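Carbohydrate deacetylase Agd3 (Neosartorya fumigata, PDB 6NWZ) probably removes N-acetyl groups from the exopolysaccharide galactosaminogalactan, as a zinc-binding carbohydrate deacetylase required for biofilm formation by Aspergillus fumigatus. Local coordinates at residues V141-S146 / L169-A174; L229-I234 / V585-V590; A243-V248 / A654-G659; M597-L602 / C635-P640. One frame throughout, in Å; residues are numbered along the deposited sequence.

The contacts run from the CBM87 region, across the deacetylase, to the C-terminal part. Contact 1 ties two loop and strand segments within the CBM87 range, and its Leu145 packs on Leu229 of contact 2, although the two contact centres are about 21 Å apart. Contact 2 joins helix 224-237 to the loop between helices 569-584 and 594-607. Contact 3, its centre about 12 Å from that of contact 2, interleaves with it along the chain and links the loop before strand 252-257 to strand 654-656. Contact 4 falls within the span that contact 3 bridges, and brings helix 594-607 to strand 639-643, in the same three-stranded sheet as strand 654-656. Contacts 2 to 4 join the three family regions.

Contact 1: V141-S146 / L169-A174; sequences VEQLLS and LWHYPA
Gln143 OE1 accepts a hydrogen bond from His171 NE2. The modelled separation of these two atoms, 2.5 Å, is doubtfully short at this resolution, though the pairing of the groups is plain. The amide oxygen arrives at the edge of the imidazole, near the ring plane, and the amide and ring planes are turned 49° from each other. Gln143 reaches across by an outstretched chain: CG stands opposite the backbone N (chi1 -174°) and CD continues in the same direction. The other ring nitrogen faces back toward its own segment, where His171 ND1 donates to Leu169 O at 2.9 Å, with that oxygen close to the ring plane. His171 can do this because its CG sits between the backbone N and the carbonyl carbon (chi1 51°), which folds the ring over the loop. Held at both nitrogens by carbonyl oxygens, the buried ring has its rotation fixed and would probably favour the doubly protonated form. The amide is fixed as well, since Gln143 NE2 is hydrogen-bonded to Ala189 O, and Phe188 packs against both side chains. Pro173 CG approaches Gln143 OE1 more loosely, at 4.2 Å. The arrangement is a side-chain tie between the segment that runs into strand 144-147, which pairs antiparallel with strands 164-165 and 182-188, and the loop leading to strand 174-176, all within the CBM87 region.

Contact 2: L229-I234 / V585-V590; sequences LQHAWI and VDWPLV
An edge-to-face aromatic pair forms this junction, joining helix 224-237 of the CBM87 region to the loop after helix 569-584 of the deacetylase region. Trp587 presents the outer edge of its six-membered ring to the face of His231, and its CH2 stands 3.3 Å above the imidazole plane, over the centre. The ring centroids are 4.6 Å apart and the planes meet at 82°, a nearly perpendicular T-shaped pair. Gln230 CG lies over the opposite face of the imidazole, so the ring is sandwiched between its own helix and the indole. Its nitrogens are engaged elsewhere: His231 ND1 is hydrogen-bonded to Tyr47 OH and NE2 to Leu536 O, which fixes the ring's rotation. The indole is steadied in turn by Val585 CB, 3.7 Å above one face of the Trp587 ring, and by the hydrogen bond from Trp587 NE1 to Ala156 O. Arg246 adds a cation-pi contact to the same indole. A bound zinc ion lies about 10 Å from the Trp587 side chain. Around the pair, Phe581 of helix 569-584 touches Trp587, Ile234 packs on Tyr47 of helix 34-47, and Leu229 on strand 144-147.

Contact 3: A243-V248 / A654-G659; sequences AGHRRV and ATEQLG
Arg247 and Glu656 form a salt bridge, NH2 to OE2 at 2.9 Å, with an N-H...O angle of 155°. The carboxylate oxygen is met from above its own plane, 53° out of it, while the acid lies at the edge of the guanidinium, somewhat tilted from its plane. Leu658 comes in over a guanidinium face, its CD1 3.4 Å from Arg247 NH2, so a methyl group packs on one face of the charged end. Two waters join the first shell. One donates to Glu656 OE2 at 2.7 Å and lies 3.0 Å from His245 NE2, linking the histidine to the acid through a shared molecule; the other accepts from both Arg247 NH2 and Leu658 N. His245 CE1 lies 3.7 Å from Glu656 OE1, a plain contact. Arg247 arrives by a chain folded at chi2 and chi3 (69° for the former), whereas Glu656 is outstretched to meet it from the opposite direction. The second shell fixes both partners: Glu656 OE1 is hydrogen-bonded to Trp666 NE1, and Arg247 NH1 makes a salt bridge with Asp661, whose other oxygen pairs with Arg246. Trp666 also meets the His245 ring edge-to-face. With two protein or water donors on OE2 and one on OE1, the carboxylate probably stays charged. Glu656 lies on strand 654-656, an outer strand of the sheet whose central strand 663-667 carries Trp666, and that sheet is thereby fastened to the loop running from helix 224-237 to strand 252-257.

Contact 4: M597-L602 / C635-P640; sequences MSENFL and CSRPIP
Glu599 OE2 takes a hydrogen bond from Arg637 NH1 at 2.6 Å, with an N-H...O angle of 150°, and the pair is a salt bridge. The donor comes to the syn side of the carboxylate but 32° out of its plane, while Glu599 OE2 sits at the edge of the guanidinium, somewhat tilted from it. The two planes are 59° apart, and the bridge runs between one oxygen and one nitrogen, not as a flat two-pronged pair. Glu599 brings the carboxylate round with a bend at its second torsion; Arg637 is also bent at chi2 and then runs outstretched to its guanidinium. One helical turn on, Leu602 CD2 lies 3.5 Å from Arg637 NH2, again at the guanidinium edge, its chain crossing that of the arginine at about a right angle. Arg637 NE is hydrogen-bonded to Gln606 OE1, a further turn along, so three side chains on one flank of helix 594-607 receive the arginine. Its chain also touches Ala603 and Arg607, and Pro640 touches Arg607. Next to this, a disulfide of Cys635 with Cys610 binds the same loop covalently just past the helix end. The arrangement is a surface junction between a helix of the deacetylase region and the loop entering strand 639-643 of the C-terminal sheet, with a salt bridge to the helix and a disulfide to the chain just after it.

Contact 1: V141-S146 / L169-A174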
# COMPACT_ATOMS: atom_id res chain seq x y z
N VAL A 141 0.20 -25.06 -13.14
CA VAL A 141 -1.17 -25.48 -13.43
C VAL A 141 -2.11 -24.51 -12.73
O VAL A 141 -2.11 -24.40 -11.49
CB VAL A 141 -1.42 -26.93 -12.98
CG1 VAL A 141 -2.81 -27.39 -13.42
CG2 VAL A 141 -0.34 -27.86 -13.53
N GLU A 142 -2.91 -23.80 -13.51
CA GLU A 142 -3.81 -22.78 -13.00
C GLU A 142 -5.17 -23.37 -12.68
O GLU A 142 -5.65 -24.28 -13.37
CB GLU A 142 -3.96 -21.65 -14.03
CG GLU A 142 -4.99 -20.60 -13.68
CD GLU A 142 -4.55 -19.71 -12.54
OE1 GLU A 142 -3.68 -18.85 -12.78
OE2 GLU A 142 -5.07 -19.87 -11.41
N GLN A 143 -5.79 -22.86 -11.61
CA GLN A 143 -7.19 -23.13 -11.32
C GLN A 143 -7.80 -21.83 -10.81
O GLN A 143 -7.38 -21.32 -9.77
CB GLN A 143 -7.38 -24.25 -10.30
CG GLN A 143 -8.84 -24.64 -10.09
CD GLN A 143 -9.00 -25.97 -9.38
OE1 GLN A 143 -8.29 -26.27 -8.43
NE2 GLN A 143 -9.95 -26.78 -9.85
N LEU A 144 -8.77 -21.30 -11.55
CA LEU A 144 -9.36 -20.02 -11.19
C LEU A 144 -10.27 -20.16 -9.99
O LEU A 144 -10.96 -21.17 -9.82
CB LEU A 144 -10.13 -19.45 -12.38
CG LEU A 144 -9.22 -19.10 -13.56
CD1 LEU A 144 -9.99 -18.32 -14.60
CD2 LEU A 144 -8.01 -18.30 -13.08
N LEU A 145 -10.26 -19.14 -9.13
CA LEU A 145 -11.03 -19.10 -7.90
C LEU A 145 -11.84 -17.81 -7.87
O LEU A 145 -11.37 -16.77 -8.33
CB LEU A 145 -10.11 -19.18 -6.68
CG LEU A 145 -10.59 -18.68 -5.31
CD1 LEU A 145 -11.69 -19.57 -4.80
CD2 LEU A 145 -9.45 -18.66 -4.33
N SER A 146 -13.06 -17.89 -7.34
CA SER A 146 -13.90 -16.71 -7.28
C SER A 146 -14.91 -16.86 -6.15
O SER A 146 -15.36 -17.97 -5.85
CB SER A 146 -14.64 -16.48 -8.60
OG SER A 146 -15.66 -17.45 -8.75
N LEU A 169 -0.65 -21.86 -4.75
CA LEU A 169 -1.33 -22.10 -3.48
C LEU A 169 -1.95 -23.49 -3.53
O LEU A 169 -2.84 -23.75 -4.34
CB LEU A 169 -2.40 -21.04 -3.23
CG LEU A 169 -1.96 -19.57 -3.20
CD1 LEU A 169 -3.16 -18.65 -3.03
CD2 LEU A 169 -0.95 -19.36 -2.08
N TRP A 170 -1.48 -24.38 -2.66
CA TRP A 170 -2.05 -25.71 -2.60
C TRP A 170 -3.46 -25.64 -2.02
O TRP A 170 -3.68 -25.02 -0.98
CB TRP A 170 -1.17 -26.63 -1.75
CG TRP A 170 -1.45 -28.08 -1.94
CD1 TRP A 170 -2.09 -28.92 -1.08
CD2 TRP A 170 -1.09 -28.88 -3.08
NE1 TRP A 170 -2.16 -30.19 -1.60
CE2 TRP A 170 -1.55 -30.19 -2.83
CE3 TRP A 170 -0.43 -28.61 -4.28
CZ2 TRP A 170 -1.37 -31.23 -3.74
CZ3 TRP A 170 -0.25 -29.65 -5.18
CH2 TRP A 170 -0.72 -30.94 -4.91
N HIS A 171 -4.42 -26.26 -2.71
CA HIS A 171 -5.81 -26.27 -2.25
C HIS A 171 -6.41 -27.66 -2.44
O HIS A 171 -5.77 -28.57 -2.97
CB HIS A 171 -6.64 -25.21 -2.98
CG HIS A 171 -6.51 -25.25 -4.47
ND1 HIS A 171 -5.47 -24.65 -5.15
CD2 HIS A 171 -7.29 -25.83 -5.42
CE1 HIS A 171 -5.62 -24.85 -6.44
NE2 HIS A 171 -6.71 -25.56 -6.63
N TYR A 172 -7.65 -27.83 -1.98
CA TYR A 172 -8.33 -29.12 -2.04
C TYR A 172 -9.77 -28.89 -2.49
O TYR A 172 -10.61 -28.42 -1.71
CB TYR A 172 -8.31 -29.83 -0.69
CG TYR A 172 -6.96 -29.89 -0.01
CD1 TYR A 172 -6.55 -28.86 0.83
CD2 TYR A 172 -6.11 -30.97 -0.20
CE1 TYR A 172 -5.32 -28.90 1.45
CE2 TYR A 172 -4.87 -31.01 0.43
CZ TYR A 172 -4.49 -29.97 1.25
OH TYR A 172 -3.26 -30.00 1.89
N PRO A 173 -10.09 -29.19 -3.75
CA PRO A 173 -11.48 -29.10 -4.20
C PRO A 173 -12.39 -29.95 -3.32
O PRO A 173 -12.09 -31.10 -3.01
CB PRO A 173 -11.42 -29.64 -5.63
CG PRO A 173 -10.02 -29.33 -6.07
CD PRO A 173 -9.16 -29.52 -4.85
N ALA A 174 -13.50 -29.35 -2.89
CA ALA A 174 -14.33 -29.92 -1.84
C ALA A 174 -15.78 -30.01 -2.29
O ALA A 174 -16.18 -29.44 -3.31
CB ALA A 174 -14.23 -29.10 -0.55

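Contact 2: L229-I234 / V585-V590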
# COMPACT_ATOMS: atom_id res chain seq x y z
N LEU A 229 -8.19 -12.48 -0.79
CA LEU A 229 -9.13 -13.30 -0.04
C LEU A 229 -9.26 -12.83 1.40
O LEU A 229 -10.35 -12.95 1.99
CB LEU A 229 -8.69 -14.76 -0.08
CG LEU A 229 -8.61 -15.43 -1.45
CD1 LEU A 229 -8.14 -16.87 -1.30
CD2 LEU A 229 -9.96 -15.39 -2.16
N GLN A 230 -8.19 -12.29 1.99
CA GLN A 230 -8.18 -12.04 3.42
C GLN A 230 -9.24 -11.02 3.83
O GLN A 230 -9.70 -11.03 4.98
CB GLN A 230 -6.80 -11.57 3.87
CG GLN A 230 -6.37 -10.26 3.25
CD GLN A 230 -4.98 -9.85 3.69
OE1 GLN A 230 -4.39 -10.47 4.57
NE2 GLN A 230 -4.45 -8.80 3.07
N HIS A 231 -9.66 -10.16 2.90
CA HIS A 231 -10.69 -9.17 3.22
C HIS A 231 -12.05 -9.81 3.45
O HIS A 231 -12.91 -9.19 4.09
CB HIS A 231 -10.76 -8.13 2.10
CG HIS A 231 -9.47 -7.41 1.89
ND1 HIS A 231 -8.99 -6.47 2.77
CD2 HIS A 231 -8.55 -7.50 0.89
CE1 HIS A 231 -7.83 -6.00 2.33
NE2 HIS A 231 -7.54 -6.61 1.19
N ALA A 232 -12.26 -11.03 2.96
CA ALA A 232 -13.52 -11.71 3.24
C ALA A 232 -13.57 -12.18 4.69
O ALA A 232 -14.53 -11.88 5.41
CB ALA A 232 -13.69 -12.89 2.28
N TRP A 233 -12.54 -12.90 5.15
CA TRP A 233 -12.63 -13.46 6.49
C TRP A 233 -12.40 -12.41 7.57
O TRP A 233 -12.93 -12.55 8.68
CB TRP A 233 -11.65 -14.64 6.66
CG TRP A 233 -10.17 -14.33 6.65
CD1 TRP A 233 -9.30 -14.52 5.62
CD2 TRP A 233 -9.38 -13.84 7.75
NE1 TRP A 233 -8.03 -14.16 5.99
CE2 TRP A 233 -8.05 -13.73 7.29
CE3 TRP A 233 -9.67 -13.46 9.06
CZ2 TRP A 233 -7.01 -13.27 8.10
CZ3 TRP A 233 -8.64 -12.99 9.87
CH2 TRP A 233 -7.33 -12.90 9.38
N ILE A 234 -11.66 -11.34 7.28
CA ILE A 234 -11.50 -10.26 8.25
C ILE A 234 -12.82 -9.53 8.46
O ILE A 234 -13.25 -9.29 9.59
CB ILE A 234 -10.39 -9.30 7.82
CG1 ILE A 234 -9.03 -10.00 7.87
CG2 ILE A 234 -10.39 -8.06 8.70
CD1 ILE A 234 -7.88 -9.13 7.40
N VAL A 585 -12.54 -5.16 -6.42
CA VAL A 585 -13.20 -4.52 -5.30
C VAL A 585 -13.93 -3.27 -5.79
O VAL A 585 -13.71 -2.79 -6.90
CB VAL A 585 -12.21 -4.14 -4.18
CG1 VAL A 585 -11.46 -5.37 -3.69
CG2 VAL A 585 -11.24 -3.10 -4.68
N ASP A 586 -14.81 -2.74 -4.94
CA ASP A 586 -15.48 -1.48 -5.22
C ASP A 586 -14.96 -0.34 -4.35
O ASP A 586 -15.60 0.72 -4.26
CB ASP A 586 -17.00 -1.61 -5.06
CG ASP A 586 -17.40 -2.01 -3.65
OD1 ASP A 586 -17.39 -1.14 -2.75
OD2 ASP A 586 -17.74 -3.19 -3.45
N TRP A 587 -13.80 -0.52 -3.72
CA TRP A 587 -13.26 0.50 -2.84
C TRP A 587 -12.84 1.73 -3.64
O TRP A 587 -12.55 1.65 -4.83
CB TRP A 587 -12.05 -0.03 -2.08
CG TRP A 587 -12.27 -1.35 -1.40
CD1 TRP A 587 -13.47 -1.92 -1.06
CD2 TRP A 587 -11.25 -2.26 -0.98
NE1 TRP A 587 -13.25 -3.13 -0.45
CE2 TRP A 587 -11.90 -3.37 -0.39
CE3 TRP A 587 -9.86 -2.25 -1.04
CZ2 TRP A 587 -11.20 -4.45 0.13
CZ3 TRP A 587 -9.16 -3.33 -0.53
CH2 TRP A 587 -9.83 -4.41 0.05
N PRO A 588 -12.81 2.90 -3.00
CA PRO A 588 -12.26 4.08 -3.65
C PRO A 588 -10.74 3.99 -3.77
O PRO A 588 -10.07 3.27 -3.02
CB PRO A 588 -12.67 5.23 -2.73
CG PRO A 588 -13.78 4.68 -1.88
CD PRO A 588 -13.46 3.22 -1.72
N LEU A 589 -10.21 4.73 -4.74
CA LEU A 589 -8.78 5.00 -4.85
C LEU A 589 -8.59 6.49 -4.58
O LEU A 589 -9.13 7.33 -5.31
CB LEU A 589 -8.23 4.62 -6.22
CG LEU A 589 -8.15 3.14 -6.57
CD1 LEU A 589 -7.85 2.95 -8.05
CD2 LEU A 589 -7.08 2.46 -5.73
N VAL A 590 -7.83 6.81 -3.53
CA VAL A 590 -7.65 8.19 -3.11
C VAL A 590 -6.17 8.54 -3.22
O VAL A 590 -5.33 7.89 -2.59
CB VAL A 590 -8.17 8.42 -1.69
CG1 VAL A 590 -7.96 9.86 -1.30
CG2 VAL A 590 -9.64 8.05 -1.60

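Contact 3: A243-V248 / A654-G659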
# COMPACT_ATOMS: atom_id res chain seq x y z
N ALA A 243 -11.74 -1.76 15.54
CA ALA A 243 -10.81 -0.64 15.65
C ALA A 243 -9.83 -0.75 14.49
O ALA A 243 -8.92 -1.58 14.52
CB ALA A 243 -10.10 -0.65 17.00
N GLY A 244 -10.04 0.05 13.46
CA GLY A 244 -9.18 -0.03 12.30
C GLY A 244 -9.65 0.91 11.21
O GLY A 244 -10.49 1.78 11.44
N HIS A 245 -9.11 0.69 10.01
CA HIS A 245 -9.28 1.62 8.90
C HIS A 245 -8.81 1.00 7.59
O HIS A 245 -7.65 0.59 7.47
CB HIS A 245 -8.52 2.91 9.21
CG HIS A 245 -8.56 3.92 8.11
ND1 HIS A 245 -9.74 4.36 7.54
CD2 HIS A 245 -7.56 4.60 7.48
CE1 HIS A 245 -9.46 5.25 6.60
NE2 HIS A 245 -8.15 5.42 6.55
N ARG A 246 -9.70 0.93 6.59
CA ARG A 246 -9.40 0.35 5.29
C ARG A 246 -9.36 1.45 4.23
O ARG A 246 -10.41 1.92 3.78
CB ARG A 246 -10.43 -0.71 4.90
CG ARG A 246 -10.17 -1.33 3.54
CD ARG A 246 -11.38 -2.11 3.04
NE ARG A 246 -12.41 -1.24 2.49
CZ ARG A 246 -13.68 -1.59 2.31
NH1 ARG A 246 -14.09 -2.81 2.64
NH2 ARG A 246 -14.55 -0.73 1.80
N ARG A 247 -8.16 1.83 3.81
CA ARG A 247 -7.97 2.83 2.77
C ARG A 247 -6.88 2.38 1.81
O ARG A 247 -5.88 1.81 2.24
CB ARG A 247 -7.62 4.20 3.39
CG ARG A 247 -7.09 5.24 2.41
CD ARG A 247 -8.16 5.73 1.45
NE ARG A 247 -9.22 6.45 2.14
CZ ARG A 247 -10.47 6.00 2.28
NH1 ARG A 247 -10.81 4.82 1.77
NH2 ARG A 247 -11.37 6.73 2.92
N VAL A 248 -7.09 2.61 0.52
CA VAL A 248 -6.09 2.32 -0.51
C VAL A 248 -5.69 3.64 -1.17
O VAL A 248 -6.53 4.32 -1.76
CB VAL A 248 -6.60 1.32 -1.56
CG1 VAL A 248 -5.58 1.17 -2.68
CG2 VAL A 248 -6.87 -0.02 -0.91
N ALA A 654 -14.10 13.49 13.77
CA ALA A 654 -13.88 13.49 12.33
C ALA A 654 -14.29 12.14 11.74
O ALA A 654 -13.89 11.09 12.24
CB ALA A 654 -12.42 13.78 12.02
N THR A 655 -15.09 12.18 10.68
CA THR A 655 -15.62 10.98 10.07
C THR A 655 -15.14 10.86 8.63
O THR A 655 -14.59 11.80 8.05
CB THR A 655 -17.15 10.95 10.10
OG1 THR A 655 -17.67 11.99 9.26
CG2 THR A 655 -17.66 11.14 11.53
N GLU A 656 -15.36 9.69 8.05
CA GLU A 656 -14.85 9.38 6.72
C GLU A 656 -15.69 8.25 6.16
O GLU A 656 -15.81 7.20 6.79
CB GLU A 656 -13.37 8.99 6.80
CG GLU A 656 -12.61 9.05 5.49
CD GLU A 656 -11.11 8.86 5.69
OE1 GLU A 656 -10.67 8.72 6.85
OE2 GLU A 656 -10.37 8.84 4.68
N GLN A 657 -16.29 8.47 4.98
CA GLN A 657 -17.12 7.46 4.35
C GLN A 657 -17.23 7.70 2.85
O GLN A 657 -18.30 8.09 2.35
CB GLN A 657 -18.51 7.42 4.98
CG GLN A 657 -19.32 6.17 4.65
CD GLN A 657 -20.64 6.11 5.39
OE1 GLN A 657 -20.96 6.98 6.20
NE2 GLN A 657 -21.42 5.07 5.11
N LEU A 658 -16.15 7.47 2.12
CA LEU A 658 -16.12 7.70 0.68
C LEU A 658 -16.73 6.52 -0.07
O LEU A 658 -16.52 5.36 0.30
CB LEU A 658 -14.69 7.92 0.19
CG LEU A 658 -13.89 9.03 0.86
CD1 LEU A 658 -12.42 8.86 0.53
CD2 LEU A 658 -14.38 10.39 0.40
N GLY A 659 -17.47 6.82 -1.13
CA GLY A 659 -18.02 5.77 -1.97
C GLY A 659 -18.90 4.84 -1.16
O GLY A 659 -19.78 5.27 -0.41
O HOH W 1 -7.81 8.03 5.19
O HOH W 2 -13.88 6.12 2.86

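Contact 4: M597-L602 / C635-P640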
# COMPACT_ATOMS: atom_id res chain seq x y z
N MET A 597 0.71 12.15 2.68
CA MET A 597 1.08 10.75 2.82
C MET A 597 2.07 10.57 3.97
O MET A 597 1.95 9.61 4.74
CB MET A 597 1.67 10.24 1.51
CG MET A 597 2.41 8.93 1.62
SD MET A 597 4.19 9.15 1.85
CE MET A 597 4.79 7.78 0.86
N SER A 598 3.04 11.47 4.09
CA SER A 598 3.98 11.40 5.21
C SER A 598 3.27 11.61 6.54
O SER A 598 3.65 11.00 7.55
CB SER A 598 5.10 12.42 5.02
OG SER A 598 6.02 12.35 6.10
N GLU A 599 2.24 12.46 6.56
CA GLU A 599 1.49 12.70 7.79
C GLU A 599 0.77 11.44 8.26
O GLU A 599 0.84 11.07 9.44
CB GLU A 599 0.50 13.85 7.58
CG GLU A 599 -0.51 14.06 8.70
CD GLU A 599 0.13 14.57 9.97
OE1 GLU A 599 1.30 15.00 9.93
OE2 GLU A 599 -0.55 14.54 11.03
N ASN A 600 0.07 10.76 7.35
CA ASN A 600 -0.66 9.56 7.73
C ASN A 600 0.28 8.44 8.16
O ASN A 600 -0.04 7.65 9.05
CB ASN A 600 -1.56 9.09 6.58
CG ASN A 600 -2.59 10.12 6.19
OD1 ASN A 600 -2.74 11.15 6.85
ND2 ASN A 600 -3.32 9.85 5.11
N PHE A 601 1.46 8.34 7.52
CA PHE A 601 2.45 7.36 7.96
C PHE A 601 2.91 7.66 9.38
O PHE A 601 3.15 6.74 10.17
CB PHE A 601 3.64 7.35 7.00
CG PHE A 601 3.57 6.27 5.96
CD1 PHE A 601 3.73 4.94 6.32
CD2 PHE A 601 3.36 6.58 4.63
CE1 PHE A 601 3.67 3.93 5.36
CE2 PHE A 601 3.31 5.58 3.66
CZ PHE A 601 3.46 4.26 4.03
N LEU A 602 3.05 8.94 9.72
CA LEU A 602 3.44 9.30 11.08
C LEU A 602 2.31 9.03 12.07
O LEU A 602 2.54 8.47 13.15
CB LEU A 602 3.85 10.77 11.14
CG LEU A 602 4.49 11.22 12.45
CD1 LEU A 602 5.83 10.54 12.67
CD2 LEU A 602 4.65 12.72 12.45
N CYS A 635 -4.36 9.37 23.77
CA CYS A 635 -3.49 9.10 22.64
C CYS A 635 -3.25 10.41 21.90
O CYS A 635 -4.16 11.22 21.75
CB CYS A 635 -4.10 8.07 21.69
SG CYS A 635 -2.93 7.48 20.43
N SER A 636 -2.00 10.61 21.46
CA SER A 636 -1.67 11.80 20.68
C SER A 636 -2.51 11.89 19.42
O SER A 636 -2.89 12.99 19.00
CB SER A 636 -0.18 11.78 20.33
OG SER A 636 0.10 12.63 19.23
N ARG A 637 -2.82 10.75 18.81
CA ARG A 637 -3.56 10.68 17.56
C ARG A 637 -4.96 10.12 17.78
O ARG A 637 -5.20 9.40 18.76
CB ARG A 637 -2.81 9.79 16.56
CG ARG A 637 -1.41 10.27 16.23
CD ARG A 637 -1.45 11.45 15.30
NE ARG A 637 -0.11 11.86 14.88
CZ ARG A 637 0.12 12.78 13.96
NH1 ARG A 637 -0.89 13.39 13.36
NH2 ARG A 637 1.37 13.10 13.64
N PRO A 638 -5.90 10.42 16.90
CA PRO A 638 -7.23 9.81 17.00
C PRO A 638 -7.19 8.34 16.61
O PRO A 638 -6.37 7.91 15.79
CB PRO A 638 -8.08 10.63 16.03
CG PRO A 638 -7.10 11.14 15.03
CD PRO A 638 -5.84 11.41 15.80
N ILE A 639 -8.08 7.57 17.22
CA ILE A 639 -8.19 6.14 16.99
C ILE A 639 -9.29 5.90 15.97
O ILE A 639 -10.43 6.31 16.20
CB ILE A 639 -8.49 5.38 18.30
CG1 ILE A 639 -7.50 5.78 19.40
CG2 ILE A 639 -8.44 3.89 18.07
CD1 ILE A 639 -6.06 5.59 19.02
N PRO A 640 -9.00 5.24 14.85
CA PRO A 640 -10.06 4.96 13.87
C PRO A 640 -10.97 3.83 14.33
O PRO A 640 -10.53 2.85 14.93
CB PRO A 640 -9.27 4.55 12.61
CG PRO A 640 -8.02 3.96 13.16
CD PRO A 640 -7.69 4.74 14.40